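Local coordinates for X-ray repair cross complementing protein 1 variant (Homo sapiens, PDB 6WH1) that probably acts as a scaffold that assembles DNA single-strand break repair complexes and restrains PARP1, the fragment here being its C-terminal BRCT domain, at residues Val47-Glu52 / Phe69-Trp74. Numbering follows the deposited sequence.
Sequences VITAQE and FVRPRW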
ATOM      1  N   VAL A  47       7.388  -6.784  10.496  1.00 38.07           N
ATOM      2  CA  VAL A  47       8.358  -5.821   9.994  1.00 38.12           C
ATOM      3  C   VAL A  47       8.918  -6.376   8.691  1.00 40.95           C
ATOM      4  O   VAL A  47       9.439  -7.496   8.655  1.00 38.75           O
ATOM      5  CB  VAL A  47       9.472  -5.563  11.018  1.00 37.03           C
ATOM      6  CG1 VAL A  47      10.591  -4.744  10.392  1.00 36.55           C
ATOM      7  CG2 VAL A  47       8.916  -4.843  12.236  1.00 37.77           C
ATOM      8  N   ILE A  48       8.786  -5.606   7.616  1.00 40.44           N
ATOM      9  CA  ILE A  48       9.340  -5.964   6.315  1.00 44.30           C
ATOM     10  C   ILE A  48      10.624  -5.171   6.112  1.00 50.07           C
ATOM     11  O   ILE A  48      10.607  -3.934   6.142  1.00 52.77           O
ATOM     12  CB  ILE A  48       8.337  -5.688   5.184  1.00 41.75           C
ATOM     13  CG1 ILE A  48       6.911  -6.052   5.624  1.00 38.74           C
ATOM     14  CG2 ILE A  48       8.741  -6.435   3.922  1.00 42.45           C
ATOM     15  CD1 ILE A  48       6.685  -7.534   5.833  1.00 41.81           C
ATOM     16  N   THR A  49      11.741  -5.873   5.912  1.00 53.03           N
ATOM     17  CA  THR A  49      13.033  -5.224   5.725  1.00 57.66           C
ATOM     18  C   THR A  49      13.844  -5.937   4.658  1.00 58.25           C
ATOM     19  O   THR A  49      13.736  -7.153   4.474  1.00 56.88           O
ATOM     20  CB  THR A  49      13.883  -5.205   7.003  1.00 59.67           C
ATOM     21  OG1 THR A  49      13.983  -6.533   7.534  1.00 62.62           O
ATOM     22  CG2 THR A  49      13.269  -4.322   8.026  1.00 61.50           C
ATOM     23  N   ALA A  50      14.674  -5.158   3.966  1.00 60.71           N
ATOM     24  CA  ALA A  50      15.765  -5.704   3.177  1.00 64.45           C
ATOM     25  C   ALA A  50      17.087  -5.651   3.921  1.00 68.02           C
ATOM     26  O   ALA A  50      18.035  -6.339   3.526  1.00 74.02           O
ATOM     27  CB  ALA A  50      15.901  -4.949   1.850  1.00 62.95           C
ATOM     28  N   GLN A  51      17.162  -4.859   4.984  1.00 67.89           N
ATOM     29  CA  GLN A  51      18.382  -4.710   5.752  1.00 67.59           C
ATOM     30  C   GLN A  51      18.570  -5.895   6.689  1.00 67.22           C
ATOM     31  O   GLN A  51      17.696  -6.752   6.849  1.00 70.22           O
ATOM     32  CB  GLN A  51      18.359  -3.404   6.542  1.00 67.65           C
ATOM     33  CG  GLN A  51      18.138  -2.185   5.674  1.00 74.59           C
ATOM     34  CD  GLN A  51      18.101  -0.905   6.477  1.00 83.86           C
ATOM     35  OE1 GLN A  51      17.797  -0.915   7.669  1.00 89.30           O
ATOM     36  NE2 GLN A  51      18.404   0.211   5.824  1.00 86.66           N
ATOM     37  N   GLU A  52      19.729  -5.925   7.323  1.00 65.10           N
ATOM     38  CA  GLU A  52      20.104  -7.044   8.163  1.00 70.72           C
ATOM     39  C   GLU A  52      19.669  -6.812   9.606  1.00 68.88           C
ATOM     40  O   GLU A  52      19.344  -5.695  10.015  1.00 71.70           O
ATOM     41  CB  GLU A  52      21.610  -7.276   8.083  1.00 78.32           C
ATOM     42  CG  GLU A  52      22.109  -7.692   6.708  1.00 85.66           C
ATOM     43  CD  GLU A  52      21.464  -8.977   6.206  1.00 90.04           C
ATOM     44  OE1 GLU A  52      21.210  -9.067   4.987  1.00 93.67           O
ATOM     45  OE2 GLU A  52      21.210  -9.895   7.017  1.00 90.77           O
ATOM     46  N   PHE A  69       9.869 -10.884  11.568  1.00 48.72           N
ATOM     47  CA  PHE A  69      10.708 -10.109  10.664  1.00 43.05           C
ATOM     48  C   PHE A  69      10.831 -10.866   9.350  1.00 44.73           C
ATOM     49  O   PHE A  69      11.296 -12.012   9.331  1.00 44.26           O
ATOM     50  CB  PHE A  69      12.083  -9.862  11.279  1.00 41.62           C
ATOM     51  CG  PHE A  69      12.031  -9.120  12.582  1.00 48.18           C
ATOM     52  CD1 PHE A  69      11.934  -9.804  13.782  1.00 50.19           C
ATOM     53  CD2 PHE A  69      12.068  -7.736  12.606  1.00 47.43           C
ATOM     54  CE1 PHE A  69      11.886  -9.121  14.980  1.00 52.28           C
ATOM     55  CE2 PHE A  69      12.016  -7.049  13.800  1.00 47.19           C
ATOM     56  CZ  PHE A  69      11.930  -7.742  14.986  1.00 50.31           C
ATOM     57  N   VAL A  70      10.400 -10.231   8.259  1.00 40.46           N
ATOM     58  CA  VAL A  70      10.217 -10.909   6.982  1.00 47.01           C
ATOM     59  C   VAL A  70      10.782 -10.050   5.857  1.00 50.10           C
ATOM     60  O   VAL A  70      10.827  -8.819   5.946  1.00 52.50           O
ATOM     61  CB  VAL A  70       8.727 -11.228   6.703  1.00 48.79           C
ATOM     62  CG1 VAL A  70       8.614 -12.332   5.686  1.00 46.53           C
ATOM     63  CG2 VAL A  70       7.990 -11.613   7.977  1.00 50.68           C
ATOM     64  N   ARG A  71      11.195 -10.719   4.771  1.00 46.26           N
ATOM     65  CA  ARG A  71      11.747 -10.083   3.587  1.00 49.79           C
ATOM     66  C   ARG A  71      10.640  -9.715   2.603  1.00 52.45           C
ATOM     67  O   ARG A  71       9.566 -10.326   2.608  1.00 51.22           O
ATOM     68  CB  ARG A  71      12.750 -11.011   2.912  1.00 49.77           C
ATOM     69  CG  ARG A  71      13.939 -11.363   3.792  1.00 53.12           C
ATOM     70  CD  ARG A  71      15.127 -10.470   3.491  1.00 56.68           C
ATOM     71  NE  ARG A  71      16.278 -10.785   4.332  1.00 63.65           N
ATOM     72  CZ  ARG A  71      16.924  -9.894   5.076  1.00 67.31           C
ATOM     73  NH1 ARG A  71      16.532  -8.627   5.082  1.00 66.07           N
ATOM     74  NH2 ARG A  71      17.964 -10.269   5.811  1.00 68.55           N
ATOM     75  N   PRO A  72      10.884  -8.713   1.751  1.00 52.71           N
ATOM     76  CA  PRO A  72       9.852  -8.301   0.776  1.00 48.89           C
ATOM     77  C   PRO A  72       9.434  -9.403  -0.189  1.00 47.74           C
ATOM     78  O   PRO A  72       8.346  -9.314  -0.792  1.00 49.92           O
ATOM     79  CB  PRO A  72      10.520  -7.134   0.035  1.00 49.62           C
ATOM     80  CG  PRO A  72      11.536  -6.603   0.998  1.00 52.71           C
ATOM     81  CD  PRO A  72      12.039  -7.796   1.759  1.00 50.65           C
ATOM     82  N   ARG A  73      10.260 -10.439  -0.363  1.00 47.25           N
ATOM     83  CA  ARG A  73       9.872 -11.524  -1.255  1.00 57.44           C
ATOM     84  C   ARG A  73       8.645 -12.263  -0.737  1.00 54.15           C
ATOM     85  O   ARG A  73       7.900 -12.848  -1.530  1.00 59.44           O
ATOM     86  CB  ARG A  73      11.031 -12.499  -1.462  1.00 64.90           C
ATOM     87  CG  ARG A  73      10.830 -13.390  -2.680  1.00 76.69           C
ATOM     88  CD  ARG A  73      11.844 -14.510  -2.750  1.00 90.29           C
ATOM     89  NE  ARG A  73      11.286 -15.708  -3.375  1.00 99.11           N
ATOM     90  CZ  ARG A  73      11.788 -16.928  -3.221  1.00100.35           C
ATOM     91  NH1 ARG A  73      12.864 -17.109  -2.468  1.00 99.17           N
ATOM     92  NH2 ARG A  73      11.217 -17.964  -3.821  1.00101.93           N
ATOM     93  N   TRP A  74       8.415 -12.245   0.578  1.00 47.08           N
ATOM     94  CA  TRP A  74       7.174 -12.800   1.109  1.00 47.22           C
ATOM     95  C   TRP A  74       5.967 -12.120   0.482  1.00 49.63           C
ATOM     96  O   TRP A  74       5.049 -12.785  -0.010  1.00 50.66           O
ATOM     97  CB  TRP A  74       7.130 -12.648   2.628  1.00 44.56           C
ATOM     98  CG  TRP A  74       5.846 -13.128   3.246  1.00 44.03           C
ATOM     99  CD1 TRP A  74       5.145 -14.250   2.908  1.00 45.45           C
ATOM    100  CD2 TRP A  74       5.108 -12.499   4.306  1.00 45.28           C
ATOM    101  NE1 TRP A  74       4.022 -14.362   3.693  1.00 47.55           N
ATOM    102  CE2 TRP A  74       3.976 -13.302   4.560  1.00 47.78           C
ATOM    103  CE3 TRP A  74       5.298 -11.342   5.066  1.00 44.83           C
ATOM    104  CZ2 TRP A  74       3.037 -12.982   5.543  1.00 48.01           C
ATOM    105  CZ3 TRP A  74       4.362 -11.025   6.042  1.00 44.86           C
ATOM    106  CH2 TRP A  74       3.246 -11.843   6.269  1.00 45.95           C
TER
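V47 and I48 run parallel to F69 and V70 as neighbouring strands, joined by two backbone hydrogen bonds. V70 N donates its hydrogen to V47 O at 2.9 Å, and V70 O takes T49 N at 3.1 Å; I48 CA also turns its hydrogen to V70 O.

Beyond the strands, R71 does the polar work. Its chain is bent at chi2 (-97°), which brings the guanidinium, edge first, to residues 49-52. There NH1 donates to two carbonyls: Q51 O, nearly straight at 2.8 Å and close to the guanidinium plane, and T49 O, less straight at 3.2 Å; NH1 lies above both carbonyl planes. NH2 reaches the carboxylate of E52 in a long salt bridge, OE2 to NH2 3.5 Å, the two planes turned 53° apart. An alanine in place of R71 would probably leave the T49 and Q51 carbonyls and the E52 carboxylate without this partner, and residues 49-52 freer to move. T49 OG1 is buried without a polar partner.

Apolar side chains pack on both faces of the sheet. V47 and F69 lie side by side on one, V47 CB 3.7 Å from ring atom CD2. On the other, I48 branches two ways: CG2, anti to the backbone N, rests 4.0 Å from P72 CG, while CD1 meets the edge of the W74 indole at CE3, 4.1 Å away.

The pairing closes the beta-alpha-beta unit of strand 46-48, helix 55-63 and strand 68-70 in the parallel BRCT sheet. F69 stacks on F57 of helix 55-63; I48 touches F11 and L13 of strand 10-13, and P72 packs on L25 of helix 21-31. W74 NE1 bonds to L85 O, tying helix 72-81 to the chain that follows it.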